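Putative uncharacterized protein (Dictyostelium purpureum, PDB 4R12) probably serves as an essential subunit of the gamma-secretase complex, which cleaves integral membrane proteins such as Notch receptors within the membrane. Local coordinates at residues I282-N287 / L308-Q313; C290-S295 / K299-P304. One frame throughout, in Å; residues are numbered along the deposited sequence.

Interaction 1 (I282-N287 / L308-Q313); sequences INDLLN and LAFQTQ
Leu285 and Phe310 meet where the last turns of helix 276-287 lie beside the short helix 309-313; the backbones come nearest at Leu285 CA and Gln311 CA, 6.6 Å apart. No hydrogen bond crosses, and the buried surface is small, 148 Å² over both sides. Phe310 supplies about half of it. Its CG sits between the backbone N and the carbonyl carbon (chi1 72°), which sends the ring across to the other helix. There CE1 touches Asp284 CB at 3.7 Å, an oblique approach neither over the face nor at the edge. Beside it, Asp284 OD2 comes to 4.0 Å from Phe310 CZ, with carboxylate and ring planes only 19° apart. At the ring edge, near its plane, Leu285 CD2 lies 4.3 Å from Phe310 CD1, and the same methyl comes near the Phe310 carbonyl oxygen. Gln311 CB rests above one face of the ring, offset toward the rim, while His546 and Phe288 meet the ring in T-shaped pairs. The polar end of Asp284 is engaged elsewhere: OD2 accepts a hydrogen bond from His546 NE2 and forms a salt bridge with Arg305. An alanine in place of Phe310 would probably open a gap beside Asp284 CB and the Leu285 methyl and leave the rings of His546 and Phe288 without their aromatic mate. The helices thus meet by van der Waals contact, while OD2 of the buried carboxylate is held from outside, where the positive charge of Arg305 would be expected to favour the ionised form.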
loop_
_atom_site.group_PDB
_atom_site.type_symbol
_atom_site.label_atom_id
_atom_site.label_comp_id
_atom_site.label_asym_id
_atom_site.label_seq_id
_atom_site.Cartn_x
_atom_site.Cartn_y
_atom_site.Cartn_z
ATOM N N ILE A 282 0.827 17.913 -3.679
ATOM C CA ILE A 282 1.204 18.867 -4.736
ATOM C C ILE A 282 0.180 19.997 -4.863
ATOM O O ILE A 282 0.544 21.173 -4.963
ATOM C CB ILE A 282 1.355 18.167 -6.098
ATOM C CG1 ILE A 282 2.610 17.298 -6.098
ATOM C CG2 ILE A 282 1.409 19.196 -7.256
ATOM C CD1 ILE A 282 2.618 16.246 -7.189
ATOM N N ASN A 283 -1.100 19.637 -4.845
ATOM C CA ASN A 283 -2.153 20.643 -4.896
ATOM C C ASN A 283 -2.012 21.659 -3.765
ATOM O O ASN A 283 -2.161 22.864 -3.982
ATOM C CB ASN A 283 -3.534 19.989 -4.845
ATOM C CG ASN A 283 -4.646 20.976 -5.134
ATOM O OD1 ASN A 283 -4.671 21.587 -6.195
ATOM N ND2 ASN A 283 -5.573 21.135 -4.193
ATOM N N ASP A 284 -1.699 21.178 -2.567
ATOM C CA ASP A 284 -1.536 22.075 -1.429
ATOM C C ASP A 284 -0.286 22.944 -1.562
ATOM O O ASP A 284 -0.308 24.132 -1.234
ATOM C CB ASP A 284 -1.501 21.282 -0.116
ATOM C CG ASP A 284 -2.902 20.981 0.417
ATOM O OD1 ASP A 284 -3.885 21.413 -0.225
ATOM O OD2 ASP A 284 -3.022 20.337 1.480
ATOM N N LEU A 285 0.799 22.361 -2.055
ATOM C CA LEU A 285 2.014 23.135 -2.289
ATOM C C LEU A 285 1.780 24.326 -3.224
ATOM O O LEU A 285 2.351 25.393 -3.033
ATOM C CB LEU A 285 3.114 22.250 -2.877
ATOM C CG LEU A 285 3.678 21.172 -1.963
ATOM C CD1 LEU A 285 4.848 20.491 -2.650
ATOM C CD2 LEU A 285 4.098 21.788 -0.626
ATOM N N LEU A 286 0.948 24.125 -4.238
ATOM C CA LEU A 286 0.772 25.127 -5.281
ATOM C C LEU A 286 -0.399 26.061 -5.013
ATOM O O LEU A 286 -0.395 27.198 -5.467
ATOM C CB LEU A 286 0.579 24.449 -6.633
ATOM C CG LEU A 286 1.743 23.614 -7.177
ATOM C CD1 LEU A 286 1.286 22.822 -8.395
ATOM C CD2 LEU A 286 2.939 24.492 -7.517
ATOM N N ASN A 287 -1.395 25.589 -4.269
ATOM C CA ASN A 287 -2.672 26.296 -4.196
ATOM C C ASN A 287 -3.219 26.613 -2.811
ATOM O O ASN A 287 -4.162 27.389 -2.693
ATOM C CB ASN A 287 -3.732 25.492 -4.950
ATOM C CG ASN A 287 -3.379 25.306 -6.400
ATOM O OD1 ASN A 287 -2.883 26.228 -7.049
ATOM N ND2 ASN A 287 -3.609 24.104 -6.918
ATOM N N LEU A 308 0.732 22.681 9.298
ATOM C CA LEU A 308 1.012 23.647 8.233
ATOM C C LEU A 308 2.492 23.710 7.833
ATOM O O LEU A 308 2.897 24.618 7.109
ATOM C CB LEU A 308 0.533 25.043 8.655
ATOM C CG LEU A 308 -0.982 25.245 8.727
ATOM C CD1 LEU A 308 -1.328 26.605 9.317
ATOM C CD2 LEU A 308 -1.601 25.085 7.351
ATOM N N ALA A 309 3.288 22.743 8.286
ATOM C CA ALA A 309 4.718 22.745 7.992
ATOM C C ALA A 309 4.982 22.786 6.492
ATOM O O ALA A 309 5.911 23.453 6.036
ATOM C CB ALA A 309 5.393 21.525 8.610
ATOM N N PHE A 310 4.152 22.082 5.729
ATOM C CA PHE A 310 4.304 22.041 4.276
ATOM C C PHE A 310 4.246 23.445 3.675
ATOM O O PHE A 310 4.970 23.759 2.733
ATOM C CB PHE A 310 3.227 21.147 3.626
ATOM C CG PHE A 310 1.839 21.742 3.640
ATOM C CD1 PHE A 310 1.399 22.548 2.599
ATOM C CD2 PHE A 310 0.969 21.485 4.692
ATOM C CE1 PHE A 310 0.123 23.102 2.613
ATOM C CE2 PHE A 310 -0.306 22.025 4.715
ATOM C CZ PHE A 310 -0.733 22.834 3.672
ATOM N N GLN A 311 3.377 24.286 4.223
ATOM C CA GLN A 311 3.213 25.639 3.699
ATOM C C GLN A 311 4.376 26.502 4.144
ATOM O O GLN A 311 4.905 27.302 3.376
ATOM C CB GLN A 311 1.894 26.260 4.167
ATOM C CG GLN A 311 1.646 27.656 3.597
ATOM C CD GLN A 311 0.420 28.323 4.192
ATOM O OE1 GLN A 311 0.287 28.432 5.416
ATOM N NE2 GLN A 311 -0.483 28.772 3.331
ATOM N N THR A 312 4.772 26.317 5.397
ATOM C CA THR A 312 5.853 27.080 5.993
ATOM C C THR A 312 7.212 26.813 5.338
ATOM O O THR A 312 8.008 27.730 5.149
ATOM C CB THR A 312 5.955 26.770 7.506
ATOM O OG1 THR A 312 4.692 27.023 8.135
ATOM C CG2 THR A 312 7.030 27.615 8.168
ATOM N N GLN A 313 7.469 25.561 4.973
ATOM C CA GLN A 313 8.826 25.147 4.631
ATOM C C GLN A 313 9.069 24.688 3.199
ATOM O O GLN A 313 10.215 24.718 2.722
ATOM C CB GLN A 313 9.261 24.005 5.552
ATOM C CG GLN A 313 9.219 24.324 7.027
ATOM C CD GLN A 313 9.780 23.190 7.855
ATOM O OE1 GLN A 313 10.868 22.688 7.573
ATOM N NE2 GLN A 313 9.035 22.770 8.874
#

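Interaction 2 (C290-S295 / K299-P304); sequences CKTYNS and KCIDPP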
loop_
_atom_site.group_PDB
_atom_site.type_symbol
_atom_site.label_atom_id
_atom_site.label_comp_id
_atom_site.label_asym_id
_atom_site.label_seq_id
_atom_site.Cartn_x
_atom_site.Cartn_y
_atom_site.Cartn_z
ATOM N N CYS A 290 -4.855 29.409 3.679
ATOM C CA CYS A 290 -5.625 29.266 4.908
ATOM C C CYS A 290 -6.402 30.545 5.214
ATOM O O CYS A 290 -5.821 31.626 5.286
ATOM C CB CYS A 290 -4.717 28.918 6.084
ATOM S SG CYS A 290 -5.602 28.692 7.650
ATOM N N LYS A 291 -7.713 30.415 5.397
ATOM C CA LYS A 291 -8.561 31.562 5.714
ATOM C C LYS A 291 -8.635 31.810 7.224
ATOM O O LYS A 291 -8.631 32.958 7.675
ATOM C CB LYS A 291 -9.963 31.356 5.140
ATOM C CG LYS A 291 -9.987 31.185 3.632
ATOM C CD LYS A 291 -11.353 30.706 3.153
ATOM C CE LYS A 291 -11.684 29.335 3.730
ATOM N NZ LYS A 291 -12.982 28.776 3.234
ATOM N N THR A 292 -8.692 30.731 8.001
ATOM C CA THR A 292 -8.748 30.836 9.457
ATOM C C THR A 292 -7.718 29.933 10.140
ATOM O O THR A 292 -7.797 28.704 10.052
ATOM C CB THR A 292 -10.151 30.481 9.985
ATOM O OG1 THR A 292 -11.138 31.222 9.258
ATOM C CG2 THR A 292 -10.264 30.801 11.471
ATOM N N TYR A 293 -6.755 30.553 10.820
ATOM C CA TYR A 293 -5.713 29.834 11.550
ATOM C C TYR A 293 -6.128 29.508 12.989
ATOM O O TYR A 293 -7.024 30.142 13.544
ATOM C CB TYR A 293 -4.421 30.654 11.582
ATOM C CG TYR A 293 -3.720 30.832 10.253
ATOM C CD1 TYR A 293 -4.134 31.793 9.344
ATOM C CD2 TYR A 293 -2.615 30.058 9.927
ATOM C CE1 TYR A 293 -3.480 31.961 8.135
ATOM C CE2 TYR A 293 -1.957 30.220 8.722
ATOM C CZ TYR A 293 -2.390 31.173 7.833
ATOM O OH TYR A 293 -1.728 31.328 6.635
ATOM N N ASN A 294 -5.462 28.531 13.598
ATOM C CA ASN A 294 -5.634 28.285 15.027
ATOM C C ASN A 294 -4.744 29.250 15.817
ATOM O O ASN A 294 -4.020 30.052 15.218
ATOM C CB ASN A 294 -5.331 26.819 15.384
ATOM C CG ASN A 294 -3.845 26.480 15.336
ATOM O OD1 ASN A 294 -3.057 27.129 14.652
ATOM N ND2 ASN A 294 -3.462 25.434 16.064
ATOM N N SER A 295 -4.805 29.166 17.146
ATOM C CA SER A 295 -4.097 30.091 18.042
ATOM C C SER A 295 -2.666 30.410 17.610
ATOM O O SER A 295 -2.373 31.529 17.201
ATOM C CB SER A 295 -4.077 29.533 19.469
ATOM O OG SER A 295 -5.391 29.311 19.951
ATOM N N LYS A 299 -2.020 25.156 12.970
ATOM C CA LYS A 299 -3.052 24.456 12.210
ATOM C C LYS A 299 -3.937 25.442 11.453
ATOM O O LYS A 299 -3.995 26.623 11.801
ATOM C CB LYS A 299 -3.920 23.600 13.132
ATOM C CG LYS A 299 -3.157 22.585 13.957
ATOM C CD LYS A 299 -4.115 21.761 14.806
ATOM C CE LYS A 299 -3.345 20.782 15.675
ATOM N NZ LYS A 299 -4.060 19.482 15.821
ATOM N N CYS A 300 -4.625 24.954 10.421
ATOM C CA CYS A 300 -5.641 25.753 9.734
ATOM C C CYS A 300 -7.020 25.217 10.076
ATOM O O CYS A 300 -7.286 24.028 9.922
ATOM C CB CYS A 300 -5.443 25.750 8.215
ATOM S SG CYS A 300 -6.545 26.913 7.334
ATOM N N ILE A 301 -7.890 26.102 10.548
ATOM C CA ILE A 301 -9.254 25.720 10.888
ATOM C C ILE A 301 -10.066 25.593 9.612
ATOM O O ILE A 301 -10.879 24.684 9.461
ATOM C CB ILE A 301 -9.930 26.755 11.814
ATOM C CG1 ILE A 301 -8.954 27.243 12.891
ATOM C CG2 ILE A 301 -11.205 26.181 12.421
ATOM C CD1 ILE A 301 -8.464 26.155 13.807
ATOM N N ASP A 302 -9.831 26.521 8.693
ATOM C CA ASP A 302 -10.607 26.597 7.467
ATOM C C ASP A 302 -9.765 27.073 6.283
ATOM O O ASP A 302 -9.313 28.214 6.266
ATOM C CB ASP A 302 -11.804 27.527 7.667
ATOM C CG ASP A 302 -12.702 27.571 6.461
ATOM O OD1 ASP A 302 -12.707 26.580 5.699
ATOM O OD2 ASP A 302 -13.396 28.595 6.271
ATOM N N PRO A 303 -9.526 26.189 5.298
ATOM C CA PRO A 303 -9.923 24.775 5.306
ATOM C C PRO A 303 -9.057 23.972 6.273
ATOM O O PRO A 303 -7.931 24.370 6.546
ATOM C CB PRO A 303 -9.698 24.330 3.861
ATOM C CG PRO A 303 -8.647 25.252 3.344
ATOM C CD PRO A 303 -8.806 26.558 4.067
ATOM N N PRO A 304 -9.589 22.869 6.805
ATOM C CA PRO A 304 -8.863 22.154 7.859
ATOM C C PRO A 304 -7.579 21.486 7.376
ATOM O O PRO A 304 -7.586 20.719 6.416
ATOM C CB PRO A 304 -9.877 21.111 8.344
ATOM C CG PRO A 304 -10.902 21.023 7.274
ATOM C CD PRO A 304 -10.948 22.345 6.600
#
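Thr292 and Asp302 form an antiparallel hydrogen-bonded pair and Tyr293 and Cys300 a non-hydrogen-bonded one, the register slipping by one residue between them. Two carbonyls take up the slip, each gripped by two N-H groups. Asp302 O accepts from Lys291 N at 2.9 Å and from Thr292 N; Thr292 O accepts from Ile301 N at 2.7 Å, nearly along the C=O axis, and from Asp302 N on a lone pair. Toward the turn, Asn294 N bonds Lys299 O, and Asn294 answers with its side chain: OD1 takes Lys299 N at 2.8 Å, the donor standing 57° out of the carbonyl plane, while ND2 is held by Ser298 OG. The Ile301 end, CD1, packs on Asn294 CB at 3.6 Å. The disulfide Cys290-Cys300 ties the two segments covalently (chi3 100°), and Cys290 SG sits 3.7 Å above the plane of the Tyr293 ring, over its centre; Lys297 adds a cation-pi contact to that ring. At the far end the Lys291 chain, bent at chi3 (-63°), brings NZ beside the Asp302 carboxylate, 3.1 Å from OD2, in a salt bridge whose hydrogen bonds are weak. The peptide bond before Pro303 is cis. Paired classic beta bulges, a side-chain bond near the turn and a disulfide running diagonally between the segments mark a short, irregular beta hairpin, here at the surface of the nicastrin large lobe.

Overall arrangement
Interaction 2 is nested in the chain between the two helices of interaction 1, their centres 13 Å apart. Interaction 1 is small, buried and largely apolar, with the Asp284 carboxylate beside the ring, and joins helix 276-287 to helix 309-313 without a hydrogen bond. Interaction 2 lies at the surface and is built from backbone bonds, a disulfide and a salt bridge with weak hydrogen bonds. The two join directly: Leu308 CD1, just before helix 309-313, packs 3.7 Å from Tyr293 CE2 and also against the backbone of Lys299 and Cys300. Phe288 links them as well, meeting the Phe310 ring in one and touching Cys300 and Pro303 in the other.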